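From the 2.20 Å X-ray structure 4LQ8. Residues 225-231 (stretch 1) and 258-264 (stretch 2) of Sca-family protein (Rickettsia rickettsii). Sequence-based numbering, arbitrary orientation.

Stretch 1, residues 225-231: DFPIKLD
Stretch 2, residues 258-264: YFTAHYE

A single hydrogen bond, given by a side chain to a backbone carbonyl, is the whole of the polar bonding between these two stretches: Tyr263 OH donates to Pro227 O at 2.7 Å. The pairing illustrates a general principle, that a strand can hold an irregular segment without pairing backbone to backbone, through apolar side chains and one side-chain-to-backbone hydrogen bond. The carbonyl lies at the edge of the Tyr263 ring, near the ring plane, where a phenolic hydroxyl directs its proton.

Residues 258-264 form an extended strand, with phi from -141° to -103° and psi from 111° to 159°. Residues 225-231 form neither helix nor strand; Phe226 (-58/130) and Pro227 (-71/148) are extended, Ile228 turns to -95/-56, and Lys229 and Leu230 extend again. The backbones stay well apart, the nearest CA atoms being those of Phe226 and Ala261 at 8.3 Å, and the two stretches run roughly parallel, in the same direction.

Strand alternation sends the CA-to-CB bonds of Phe259, Ala261 and Tyr263 toward the loop, while that of Thr260 points away.

Phe226 (chi1 m, chi2 -85°) meets all three inward residues. Its CZ lies 3.6 Å from CD2 of Phe259 (chi1 t, chi2 75°); the ring centroids are 5.2 Å apart and the planes inclined at 56°, an oblique pairing in which Phe259 CE2 lies over one face of Phe226. The small Ala261 makes a looser contact, CB to Phe226 CD1 at 4.4 Å. Phe226 CB lies 3.7 Å from Tyr263 OH. Tyr263 (chi1 m, chi2 81°) also packs against Pro227, whose ring is C-gamma endo and whose CD lies 3.4 Å from Tyr263 OH, and against Leu230 (chi1 m, chi2 p), whose CD1 comes within 3.6 Å of Tyr263 CD2. Apolar contacts thus accompany the hydrogen bond, and 257 Å² is buried.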

# COMPACT_ATOMS: atom_id res chain seq x y z
N ASP A 225 -8.71 11.18 -0.56
CA ASP A 225 -8.16 11.93 -1.67
C ASP A 225 -6.70 12.32 -1.40
O ASP A 225 -6.40 13.48 -1.16
CB ASP A 225 -9.06 13.14 -1.98
CG ASP A 225 -8.81 13.78 -3.34
OD1 ASP A 225 -8.20 13.12 -4.21
OD2 ASP A 225 -9.27 14.93 -3.54
N PHE A 226 -5.79 11.35 -1.41
CA PHE A 226 -4.37 11.59 -1.12
C PHE A 226 -3.76 12.61 -2.07
O PHE A 226 -3.96 12.50 -3.28
CB PHE A 226 -3.56 10.28 -1.16
CG PHE A 226 -3.98 9.23 -0.17
CD1 PHE A 226 -3.49 9.24 1.14
CD2 PHE A 226 -4.84 8.20 -0.54
CE1 PHE A 226 -3.88 8.26 2.06
CE2 PHE A 226 -5.24 7.23 0.37
CZ PHE A 226 -4.74 7.25 1.66
N PRO A 227 -3.04 13.65 -1.56
CA PRO A 227 -2.45 14.63 -2.48
C PRO A 227 -1.28 14.02 -3.26
O PRO A 227 -0.64 13.09 -2.78
CB PRO A 227 -2.01 15.78 -1.55
CG PRO A 227 -1.79 15.14 -0.23
CD PRO A 227 -2.70 13.94 -0.15
N ILE A 228 -1.10 14.48 -4.50
CA ILE A 228 -0.00 14.01 -5.37
C ILE A 228 1.12 15.01 -5.21
O ILE A 228 2.22 14.62 -4.80
CB ILE A 228 -0.45 13.85 -6.86
CG1 ILE A 228 -1.69 12.93 -7.00
CG2 ILE A 228 0.70 13.37 -7.76
CD1 ILE A 228 -1.55 11.52 -6.38
N LYS A 229 0.83 16.28 -5.46
CA LYS A 229 1.77 17.38 -5.32
C LYS A 229 1.22 18.39 -4.31
O LYS A 229 0.05 18.75 -4.36
CB LYS A 229 2.07 18.02 -6.69
CG LYS A 229 2.97 17.11 -7.53
CD LYS A 229 3.46 17.77 -8.80
CE LYS A 229 4.27 16.81 -9.65
NZ LYS A 229 3.39 15.82 -10.34
N LEU A 230 2.05 18.77 -3.35
CA LEU A 230 1.62 19.69 -2.30
C LEU A 230 2.27 21.04 -2.51
O LEU A 230 3.42 21.11 -2.96
CB LEU A 230 1.92 19.10 -0.91
CG LEU A 230 1.11 17.83 -0.55
CD1 LEU A 230 1.81 16.56 -1.07
CD2 LEU A 230 0.90 17.72 0.93
N ASP A 231 1.51 22.11 -2.25
CA ASP A 231 1.96 23.49 -2.44
C ASP A 231 1.59 24.38 -1.24
O ASP A 231 1.36 25.57 -1.41
CB ASP A 231 1.41 24.06 -3.77
CG ASP A 231 -0.11 24.15 -3.91
OD1 ASP A 231 -0.84 23.63 -3.02
OD2 ASP A 231 -0.58 24.71 -4.92
N TYR A 258 -2.59 -1.99 6.22
CA TYR A 258 -2.73 -0.57 5.90
C TYR A 258 -2.30 -0.20 4.49
O TYR A 258 -1.52 -0.91 3.85
CB TYR A 258 -1.81 0.23 6.86
CG TYR A 258 -2.10 0.03 8.34
CD1 TYR A 258 -1.62 -1.08 9.02
CD2 TYR A 258 -2.86 0.95 9.05
CE1 TYR A 258 -1.96 -1.32 10.36
CE2 TYR A 258 -3.16 0.75 10.40
CZ TYR A 258 -2.72 -0.39 11.04
OH TYR A 258 -3.00 -0.60 12.36
N PHE A 259 -2.80 0.95 4.04
CA PHE A 259 -2.33 1.62 2.85
C PHE A 259 -1.49 2.76 3.43
O PHE A 259 -1.99 3.51 4.26
CB PHE A 259 -3.46 2.16 1.96
CG PHE A 259 -2.89 2.88 0.76
CD1 PHE A 259 -2.34 2.18 -0.30
CD2 PHE A 259 -2.87 4.28 0.72
CE1 PHE A 259 -1.77 2.85 -1.39
CE2 PHE A 259 -2.31 4.95 -0.38
CZ PHE A 259 -1.76 4.23 -1.42
N THR A 260 -0.20 2.84 3.06
CA THR A 260 0.65 3.89 3.59
C THR A 260 1.12 4.80 2.48
O THR A 260 1.19 4.37 1.34
CB THR A 260 1.82 3.34 4.47
OG1 THR A 260 2.82 2.78 3.64
CG2 THR A 260 1.35 2.31 5.55
N ALA A 261 1.41 6.08 2.81
CA ALA A 261 1.88 7.08 1.87
C ALA A 261 2.95 7.91 2.58
O ALA A 261 2.77 8.32 3.74
CB ALA A 261 0.71 7.95 1.39
N HIS A 262 4.09 8.10 1.90
CA HIS A 262 5.30 8.71 2.45
C HIS A 262 5.73 9.92 1.68
O HIS A 262 6.11 9.83 0.52
CB HIS A 262 6.39 7.62 2.52
CG HIS A 262 5.87 6.40 3.20
ND1 HIS A 262 5.72 6.35 4.59
CD2 HIS A 262 5.34 5.27 2.66
CE1 HIS A 262 5.15 5.19 4.84
NE2 HIS A 262 4.90 4.50 3.72
N TYR A 263 5.60 11.08 2.32
CA TYR A 263 5.91 12.38 1.73
C TYR A 263 7.09 12.97 2.48
O TYR A 263 7.01 13.16 3.69
CB TYR A 263 4.71 13.34 1.84
CG TYR A 263 3.42 12.85 1.20
CD1 TYR A 263 2.58 11.95 1.86
CD2 TYR A 263 3.00 13.34 -0.04
CE1 TYR A 263 1.36 11.57 1.31
CE2 TYR A 263 1.79 12.96 -0.60
CZ TYR A 263 0.97 12.06 0.07
OH TYR A 263 -0.21 11.67 -0.50
N GLU A 264 8.17 13.25 1.77
CA GLU A 264 9.35 13.83 2.40
C GLU A 264 9.59 15.21 1.86
O GLU A 264 9.33 15.46 0.69
CB GLU A 264 10.58 12.98 2.13
CG GLU A 264 10.54 11.59 2.71
CD GLU A 264 11.76 10.77 2.35
OE1 GLU A 264 12.70 11.33 1.75
OE2 GLU A 264 11.76 9.56 2.65